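Local coordinates for protein putative succinylglutamate desuccinylase / aspartoacylase (Shewanella amazonensis, PDB 3FMC) that probably acts as a zinc-dependent hydrolase of the succinylglutamate desuccinylase/aspartoacylase family, at residues C[111-116]-C[224-230]; C[175-180]-C[344-348]; C[8-12]-C[153-157]. All blocks are in the same frame, centred on the assembly; numbering follows the deposited sequence.

Contact 1: C[111-116]-C[224-230]; sequences IEVWYQ and VASSHGR
The backbone oxygen of Val-224, whose side chain packs on Tyr-115, is gripped by two side chains of its own helix end. Ser-227 OG lies 2.6 Å from Val-224 O, and His-228 ND1 donates to the same oxygen from above the carbonyl plane, at 3.0 Å. This second bond helps fix the turn of the imidazole, which reaches toward helix 111-118. There Glu-112 OE2 comes to the edge of the ring near its plane, while Gln-116 NE2 lies over one face, 3.0 Å from His-228 CE1 but not hydrogen-bonded to the ring. The amide instead gives its N-H to the carboxylate, Gln-116 NE2 to Glu-112 OE2 being 2.8 Å, nearly along the C-O axis.

Tyr-115 fills the middle. With CG anti to the backbone N (chi1 177°), its ring is sent across to Ala-225, whose CA sits over one face, 4.2 Å from the ring centroid. Its CB meets Val-224 CG1 at 3.6 Å, and the hydroxyl ends beside the aliphatic part of Arg-230. An alanine here would lose the ring under Ala-225 and is likely to open a gap between the two helices.

A Schellman motif at Gly-229 ends helix 210-227 against helix 111-118. Helix 123-142 closes the group, Leu-126 touching Tyr-115 and Arg-230, whose guanidinium forms a salt bridge with Asp-123.

Contact 2: C[175-180]-C[344-348]; sequences PKSCKH and ILHFA
Ile-344 and His-180 form the tight end of this antiparallel strand pairing. The CG2 methyl of Ile-344 stands over the centre of the His-180 ring, 3.3 Å from its centroid, in a close CH-pi contact. His-180 CG lies between the backbone N and the carbonyl carbon (chi1 60°), which brings the ring under that methyl, and His-180 ND1 holds it there by donating to Cys-178 O at 3.1 Å, with the acceptor in the ring plane; Ser-177 OG bonds to the same oxygen. Nearby, Cys-178 N reaches Ile-344 O at 2.9 Å in a nearly straight bond, and the non-hydrogen-bonded pair Ser-177 and Leu-345 brings its CA atoms to 4.0 Å. Pro-175 lays CG against Leu-345 CD1, roughly perpendicular to it, and lies near, without touching, His-43, Glu-46 and His-172, possibly an empty metal site.

On the face carrying Lys-176 and His-346 the contact is looser and wetter. Lys-176 passes CB over the His-346 ring, 3.8 Å from its centroid, but NZ donates to two waters, which in turn donate to Phe-347 O and Ala-348 O. Of this pair's backbone bonds, His-346 N to Lys-176 O is sound at 2.9 Å, while Lys-176 N to His-346 O, 3.3 Å, is weak.

Strand 341-346 lies between strands 176-184 and 357-363, with Ile-344 and Leu-345 in a classic bulge opposite Lys-360; strand 176-184 also pairs with strand 237-243.

Contact 3: C[8-12]-C[153-157]; sequences EVRVG and RLAVT
Thr-157 turns its methyl toward the strand, where CG2 packs 3.5 Å from Val-9 CG1 as the two side chains pass alongside, pointing opposite ways. Val-11 also meets this methyl through CG1, and its CB lies 3.7 Å from Leu-154 CD1, the valine and leucine both pointing the same way. The aliphatic part of Arg-153 lies on the strand backbone, CG 3.4 Å from Val-11 O.

Behind these contacts, Thr-157 OG1 lies 2.8 Å from Arg-153 O, which also accepts from Thr-157 N on the opposite face of its plane. Tied back to the helix in this way, OG1 stands beside the backbone N (chi1 -57°), which puts CG2 anti to that N and pointing at the valines. A water joins Arg-153 NH1 to Arg-10 O, 3.1 Å from each. On the strand, Val-11 and Gly-12 form a classic beta bulge opposite Leu-20, and Arg-10 NH1 bonds to Gly-12 O.

The contact is mainly apolar packing of strand 4-13, itself paired with strand 19-27, on helix 150-163. Segment 8-12 runs roughly antiparallel, at 151°, to segment 153-157, and the helix is backed in turn by Cys-138 and Leu-142 of helix 123-142.

Overall arrangement
From the N terminus, strand 4-13 opens contact 3, and the chain passes through the first segment of contact 1 at 111-116 before contact 3 closes at 153-157. Segment 175-180 then opens contact 2, contact 1 closes at 224-230, and contact 2 closes last, at 344-348. Contact 1 therefore crosses both others, whereas contacts 3 and 2 follow in series. Contact 3 ties the N-terminal strands to helix 150-163, contact 1 joins two helices at the periphery of the catalytic region, and contact 2 pairs that region with a late strand. Contacts 2 and 3, with centres about 29 Å apart, lie on opposite sides of the chain's centre; so do contacts 1 and 2.

Contact 1: C[111-116]-C[224-230]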
loop_
_atom_site.group_PDB
_atom_site.type_symbol
_atom_site.label_atom_id
_atom_site.label_comp_id
_atom_site.label_asym_id
_atom_site.label_seq_id
_atom_site.Cartn_x
_atom_site.Cartn_y
_atom_site.Cartn_z
ATOM N N ILE C 111 33.547 4.462 -24.814
ATOM C CA ILE C 111 34.766 4.652 -24.021
ATOM C C ILE C 111 36.025 4.410 -24.864
ATOM O O ILE C 111 37.041 5.090 -24.682
ATOM C CB ILE C 111 34.723 3.807 -22.702
ATOM C CG1 ILE C 111 33.638 4.387 -21.798
ATOM C CG2 ILE C 111 36.082 3.828 -21.982
ATOM C CD1 ILE C 111 33.266 3.550 -20.551
ATOM N N GLU C 112 35.944 3.462 -25.777
ATOM C CA GLU C 112 37.055 3.233 -26.705
ATOM C C GLU C 112 37.356 4.548 -27.443
ATOM O O GLU C 112 38.485 4.999 -27.444
ATOM C CB GLU C 112 36.759 2.068 -27.664
ATOM C CG GLU C 112 37.859 1.821 -28.719
ATOM C CD GLU C 112 39.268 1.624 -28.100
ATOM O OE1 GLU C 112 39.419 0.719 -27.246
ATOM O OE2 GLU C 112 40.205 2.371 -28.482
ATOM N N VAL C 113 36.331 5.186 -28.018
ATOM C CA VAL C 113 36.502 6.466 -28.720
ATOM C C VAL C 113 36.953 7.559 -27.785
ATOM O O VAL C 113 37.838 8.333 -28.104
ATOM C CB VAL C 113 35.195 6.887 -29.487
ATOM C CG1 VAL C 113 35.287 8.327 -30.036
ATOM C CG2 VAL C 113 34.910 5.891 -30.606
ATOM N N TRP C 114 36.363 7.637 -26.598
ATOM C CA TRP C 114 36.789 8.648 -25.636
ATOM C C TRP C 114 38.273 8.426 -25.317
ATOM O O TRP C 114 39.056 9.371 -25.246
ATOM C CB TRP C 114 35.973 8.547 -24.338
ATOM C CG TRP C 114 36.239 9.652 -23.388
ATOM C CD1 TRP C 114 35.465 10.768 -23.213
ATOM C CD2 TRP C 114 37.346 9.780 -22.458
ATOM N NE1 TRP C 114 36.004 11.560 -22.233
ATOM C CE2 TRP C 114 37.170 10.996 -21.774
ATOM C CE3 TRP C 114 38.473 8.981 -22.150
ATOM C CZ2 TRP C 114 38.050 11.440 -20.798
ATOM C CZ3 TRP C 114 39.353 9.421 -21.184
ATOM C CH2 TRP C 114 39.141 10.651 -20.517
ATOM N N TYR C 115 38.645 7.158 -25.087
ATOM C CA TYR C 115 40.047 6.861 -24.786
ATOM C C TYR C 115 40.976 7.334 -25.911
ATOM O O TYR C 115 41.967 8.031 -25.657
ATOM C CB TYR C 115 40.260 5.381 -24.504
ATOM C CG TYR C 115 41.708 5.075 -24.268
ATOM C CD1 TYR C 115 42.309 5.398 -23.059
ATOM C CD2 TYR C 115 42.483 4.484 -25.264
ATOM C CE1 TYR C 115 43.673 5.137 -22.838
ATOM C CE2 TYR C 115 43.838 4.224 -25.068
ATOM C CZ TYR C 115 44.424 4.542 -23.847
ATOM O OH TYR C 115 45.758 4.272 -23.611
ATOM N N GLN C 116 40.660 6.958 -27.144
ATOM C CA GLN C 116 41.501 7.363 -28.287
ATOM C C GLN C 116 41.681 8.878 -28.334
ATOM O O GLN C 116 42.794 9.369 -28.535
ATOM C CB GLN C 116 40.980 6.790 -29.615
ATOM C CG GLN C 116 41.118 5.236 -29.699
ATOM C CD GLN C 116 42.570 4.716 -29.451
ATOM O OE1 GLN C 116 43.551 5.288 -29.938
ATOM N NE2 GLN C 116 42.688 3.632 -28.698
ATOM N N VAL C 224 39.904 -0.866 -21.618
ATOM C CA VAL C 224 40.253 -0.249 -22.891
ATOM C C VAL C 224 41.730 0.146 -22.921
ATOM O O VAL C 224 42.401 -0.138 -23.885
ATOM C CB VAL C 224 39.349 0.956 -23.209
ATOM C CG1 VAL C 224 39.924 1.800 -24.376
ATOM C CG2 VAL C 224 37.887 0.435 -23.487
ATOM N N ALA C 225 42.216 0.818 -21.884
ATOM C CA ALA C 225 43.630 1.232 -21.823
ATOM C C ALA C 225 44.562 -0.007 -21.898
ATOM O O ALA C 225 45.563 -0.025 -22.660
ATOM C CB ALA C 225 43.888 2.077 -20.564
ATOM N N SER C 226 44.232 -1.054 -21.126
ATOM C CA SER C 226 45.024 -2.322 -21.131
ATOM C C SER C 226 45.033 -3.016 -22.492
ATOM O O SER C 226 46.025 -3.647 -22.883
ATOM C CB SER C 226 44.504 -3.312 -20.072
ATOM O OG SER C 226 44.689 -2.748 -18.791
ATOM N N SER C 227 43.915 -2.954 -23.213
ATOM C CA SER C 227 43.877 -3.533 -24.549
ATOM C C SER C 227 44.907 -2.820 -25.456
ATOM O O SER C 227 45.351 -3.407 -26.451
ATOM C CB SER C 227 42.464 -3.471 -25.159
ATOM O OG SER C 227 42.173 -2.154 -25.589
ATOM N N HIS C 228 45.271 -1.582 -25.118
ATOM C CA HIS C 228 46.309 -0.836 -25.845
ATOM C C HIS C 228 47.660 -0.851 -25.146
ATOM O O HIS C 228 48.529 -0.036 -25.463
ATOM C CB HIS C 228 45.871 0.616 -26.074
ATOM C CG HIS C 228 44.697 0.714 -26.973
ATOM N ND1 HIS C 228 43.421 0.912 -26.499
ATOM C CD2 HIS C 228 44.583 0.522 -28.305
ATOM C CE1 HIS C 228 42.574 0.880 -27.512
ATOM N NE2 HIS C 228 43.251 0.629 -28.616
ATOM N N GLY C 229 47.857 -1.772 -24.203
ATOM C CA GLY C 229 49.128 -1.856 -23.482
ATOM C C GLY C 229 49.442 -0.714 -22.546
ATOM O O GLY C 229 50.620 -0.460 -22.249
ATOM N N ARG C 230 48.409 -0.008 -22.077
ATOM C CA ARG C 230 48.581 1.074 -21.108
ATOM C C ARG C 230 47.852 0.733 -19.809
ATOM O O ARG C 230 46.675 0.372 -19.797
ATOM C CB ARG C 230 48.081 2.409 -21.639
ATOM C CG ARG C 230 48.190 3.510 -20.608
ATOM C CD ARG C 230 47.867 4.819 -21.241
ATOM N NE ARG C 230 47.950 5.947 -20.322
ATOM C CZ ARG C 230 47.685 7.199 -20.691
ATOM N NH1 ARG C 230 47.343 7.467 -21.941
ATOM N NH2 ARG C 230 47.789 8.182 -19.813
#

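Contact 2: C[175-180]-C[344-348]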
loop_
_atom_site.group_PDB
_atom_site.type_symbol
_atom_site.label_atom_id
_atom_site.label_comp_id
_atom_site.label_asym_id
_atom_site.label_seq_id
_atom_site.Cartn_x
_atom_site.Cartn_y
_atom_site.Cartn_z
ATOM N N PRO C 175 16.909 -7.766 4.491
ATOM C CA PRO C 175 15.630 -7.836 5.215
ATOM C C PRO C 175 15.891 -8.445 6.595
ATOM O O PRO C 175 16.048 -7.690 7.534
ATOM C CB PRO C 175 14.744 -8.681 4.292
ATOM C CG PRO C 175 15.718 -9.547 3.518
ATOM C CD PRO C 175 16.961 -8.705 3.333
ATOM N N LYS C 176 15.844 -9.767 6.742
ATOM C CA LYS C 176 16.379 -10.449 7.963
ATOM C C LYS C 176 17.688 -10.964 7.400
ATOM O O LYS C 176 17.702 -11.857 6.542
ATOM C CB LYS C 176 15.509 -11.568 8.456
ATOM C CG LYS C 176 14.113 -11.120 8.846
ATOM C CD LYS C 176 14.069 -10.203 10.070
ATOM C CE LYS C 176 12.616 -10.004 10.497
ATOM N NZ LYS C 176 11.993 -11.325 10.891
ATOM N N SER C 177 18.801 -10.360 7.819
ATOM C CA SER C 177 20.059 -10.613 7.131
ATOM C C SER C 177 21.305 -10.555 8.012
ATOM O O SER C 177 21.341 -9.851 9.000
ATOM C CB SER C 177 20.204 -9.556 6.035
ATOM O OG SER C 177 21.364 -9.638 5.247
ATOM N N CYS C 178 22.335 -11.264 7.574
ATOM C CA CYS C 178 23.642 -11.131 8.196
ATOM C C CYS C 178 24.357 -10.003 7.466
ATOM O O CYS C 178 23.858 -9.450 6.483
ATOM C CB CYS C 178 24.449 -12.458 8.127
ATOM S SG CYS C 178 25.002 -12.938 6.568
ATOM N N LYS C 179 25.511 -9.598 7.995
ATOM C CA LYS C 179 26.335 -8.571 7.342
ATOM C C LYS C 179 27.069 -9.227 6.159
ATOM O O LYS C 179 27.675 -10.300 6.270
ATOM C CB LYS C 179 27.364 -7.982 8.334
ATOM C CG LYS C 179 26.740 -7.442 9.562
ATOM C CD LYS C 179 27.749 -6.746 10.465
ATOM C CE LYS C 179 27.094 -6.284 11.718
ATOM N NZ LYS C 179 28.065 -5.608 12.601
ATOM N N HIS C 180 26.995 -8.571 5.025
ATOM C CA HIS C 180 27.622 -9.010 3.810
ATOM C C HIS C 180 28.079 -7.822 2.979
ATOM O O HIS C 180 27.679 -6.679 3.203
ATOM C CB HIS C 180 26.799 -10.055 3.019
ATOM C CG HIS C 180 25.433 -9.603 2.586
ATOM N ND1 HIS C 180 24.386 -9.429 3.474
ATOM C CD2 HIS C 180 24.925 -9.397 1.357
ATOM C CE1 HIS C 180 23.303 -9.099 2.794
ATOM N NE2 HIS C 180 23.609 -9.067 1.508
ATOM N N ILE C 344 22.213 -16.034 3.578
ATOM C CA ILE C 344 22.591 -14.649 3.932
ATOM C C ILE C 344 21.417 -13.884 4.518
ATOM O O ILE C 344 21.535 -13.111 5.484
ATOM C CB ILE C 344 23.170 -13.903 2.676
ATOM C CG1 ILE C 344 24.454 -14.590 2.176
ATOM C CG2 ILE C 344 23.399 -12.427 2.950
ATOM C CD1 ILE C 344 25.546 -14.771 3.270
ATOM N N LEU C 345 20.247 -14.117 3.935
ATOM C CA LEU C 345 19.069 -13.357 4.341
ATOM C C LEU C 345 17.828 -14.184 4.031
ATOM O O LEU C 345 17.861 -15.083 3.173
ATOM C CB LEU C 345 19.045 -11.997 3.592
ATOM C CG LEU C 345 19.032 -12.001 2.054
ATOM C CD1 LEU C 345 17.570 -12.165 1.520
ATOM C CD2 LEU C 345 19.643 -10.787 1.372
ATOM N N HIS C 346 16.753 -13.852 4.725
ATOM C CA HIS C 346 15.465 -14.461 4.491
ATOM C C HIS C 346 14.348 -13.417 4.579
ATOM O O HIS C 346 14.497 -12.316 5.132
ATOM C CB HIS C 346 15.220 -15.697 5.402
ATOM C CG HIS C 346 14.957 -15.400 6.855
ATOM N ND1 HIS C 346 13.837 -14.714 7.302
ATOM C CD2 HIS C 346 15.626 -15.787 7.970
ATOM C CE1 HIS C 346 13.854 -14.667 8.621
ATOM N NE2 HIS C 346 14.909 -15.337 9.058
ATOM N N PHE C 347 13.191 -13.844 4.091
ATOM C CA PHE C 347 11.998 -13.015 4.007
ATOM C C PHE C 347 11.620 -12.547 5.384
ATOM O O PHE C 347 11.676 -13.314 6.367
ATOM C CB PHE C 347 10.896 -13.834 3.333
ATOM C CG PHE C 347 9.679 -13.038 2.930
ATOM C CD1 PHE C 347 9.774 -12.013 2.013
ATOM C CD2 PHE C 347 8.417 -13.443 3.368
ATOM C CE1 PHE C 347 8.626 -11.345 1.584
ATOM C CE2 PHE C 347 7.282 -12.778 2.956
ATOM C CZ PHE C 347 7.397 -11.726 2.074
ATOM N N ALA C 348 11.152 -11.296 5.460
ATOM C CA ALA C 348 10.834 -10.646 6.741
ATOM C C ALA C 348 9.479 -10.948 7.336
ATOM O O ALA C 348 9.173 -10.481 8.436
ATOM C CB ALA C 348 11.008 -9.120 6.581
HETATM O O HOH W 1 11.057 -13.315 9.176
HETATM O O HOH W 2 9.286 -10.874 11.175
#

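Contact 3: C[8-12]-C[153-157]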
loop_
_atom_site.group_PDB
_atom_site.type_symbol
_atom_site.label_atom_id
_atom_site.label_comp_id
_atom_site.label_asym_id
_atom_site.label_seq_id
_atom_site.Cartn_x
_atom_site.Cartn_y
_atom_site.Cartn_z
ATOM N N GLU C 8 22.924 21.260 2.164
ATOM C CA GLU C 8 21.758 20.512 1.723
ATOM C C GLU C 8 21.726 20.481 0.229
ATOM O O GLU C 8 22.063 21.473 -0.441
ATOM C CB GLU C 8 20.492 21.119 2.283
ATOM C CG GLU C 8 20.576 21.249 3.755
ATOM C CD GLU C 8 19.263 21.056 4.446
ATOM O OE1 GLU C 8 18.198 21.148 3.794
ATOM O OE2 GLU C 8 19.317 20.772 5.657
ATOM N N VAL C 9 21.324 19.330 -0.299
ATOM C CA VAL C 9 21.247 19.119 -1.714
ATOM C C VAL C 9 19.802 18.700 -2.018
ATOM O O VAL C 9 19.283 17.771 -1.407
ATOM C CB VAL C 9 22.245 18.049 -2.134
ATOM C CG1 VAL C 9 22.008 17.542 -3.551
ATOM C CG2 VAL C 9 23.681 18.602 -1.939
ATOM N N ARG C 10 19.184 19.428 -2.940
ATOM C CA ARG C 10 17.814 19.169 -3.372
ATOM C C ARG C 10 17.751 18.009 -4.362
ATOM O O ARG C 10 18.500 17.978 -5.348
ATOM C CB ARG C 10 17.281 20.401 -4.067
ATOM C CG ARG C 10 15.827 20.340 -4.298
ATOM C CD ARG C 10 15.047 20.821 -3.097
ATOM N NE ARG C 10 14.623 22.205 -3.320
ATOM C CZ ARG C 10 13.597 22.538 -4.114
ATOM N NH1 ARG C 10 12.898 21.603 -4.780
ATOM N NH2 ARG C 10 13.269 23.818 -4.261
ATOM N N VAL C 11 16.819 17.080 -4.125
ATOM C CA VAL C 11 16.667 15.903 -4.981
ATOM C C VAL C 11 15.246 15.733 -5.517
ATOM O O VAL C 11 14.994 14.816 -6.296
ATOM C CB VAL C 11 17.090 14.594 -4.239
ATOM C CG1 VAL C 11 18.625 14.608 -3.875
ATOM C CG2 VAL C 11 16.253 14.387 -2.951
ATOM N N GLY C 12 14.321 16.592 -5.088
ATOM C CA GLY C 12 12.937 16.482 -5.567
ATOM C C GLY C 12 11.997 17.467 -4.927
ATOM O O GLY C 12 12.418 18.422 -4.272
ATOM N N ARG C 153 15.947 11.245 -10.897
ATOM C CA ARG C 153 16.478 12.523 -10.461
ATOM C C ARG C 153 17.270 12.297 -9.172
ATOM O O ARG C 153 18.347 12.835 -8.993
ATOM C CB ARG C 153 15.383 13.544 -10.250
ATOM C CG ARG C 153 15.837 14.831 -9.617
ATOM C CD ARG C 153 14.737 15.903 -9.616
ATOM N NE ARG C 153 14.570 16.283 -10.994
ATOM C CZ ARG C 153 15.306 17.187 -11.613
ATOM N NH1 ARG C 153 16.238 17.880 -10.969
ATOM N NH2 ARG C 153 15.103 17.388 -12.900
ATOM N N LEU C 154 16.728 11.510 -8.257
ATOM C CA LEU C 154 17.457 11.254 -7.021
ATOM C C LEU C 154 18.773 10.561 -7.277
ATOM O O LEU C 154 19.825 11.016 -6.808
ATOM C CB LEU C 154 16.622 10.395 -6.072
ATOM C CG LEU C 154 17.280 9.834 -4.807
ATOM C CD1 LEU C 154 17.672 10.921 -3.811
ATOM C CD2 LEU C 154 16.411 8.723 -4.130
ATOM N N ALA C 155 18.715 9.456 -8.004
ATOM C CA ALA C 155 19.887 8.639 -8.250
ATOM C C ALA C 155 20.993 9.388 -8.962
ATOM O O ALA C 155 22.171 9.266 -8.587
ATOM C CB ALA C 155 19.518 7.393 -9.013
ATOM N N VAL C 156 20.620 10.166 -9.976
ATOM C CA VAL C 156 21.584 10.915 -10.770
ATOM C C VAL C 156 22.224 12.036 -9.919
ATOM O O VAL C 156 23.419 12.293 -10.051
ATOM C CB VAL C 156 20.986 11.404 -12.136
ATOM C CG1 VAL C 156 21.974 12.286 -12.854
ATOM C CG2 VAL C 156 20.577 10.218 -13.009
ATOM N N THR C 157 21.465 12.625 -8.988
ATOM C CA THR C 157 22.001 13.656 -8.072
ATOM C C THR C 157 23.037 13.025 -7.121
ATOM O O THR C 157 24.151 13.572 -6.940
ATOM C CB THR C 157 20.872 14.392 -7.305
ATOM O OG1 THR C 157 19.969 14.975 -8.275
ATOM C CG2 THR C 157 21.416 15.426 -6.319
HETATM O O HOH W 3 16.799 18.198 -7.894
#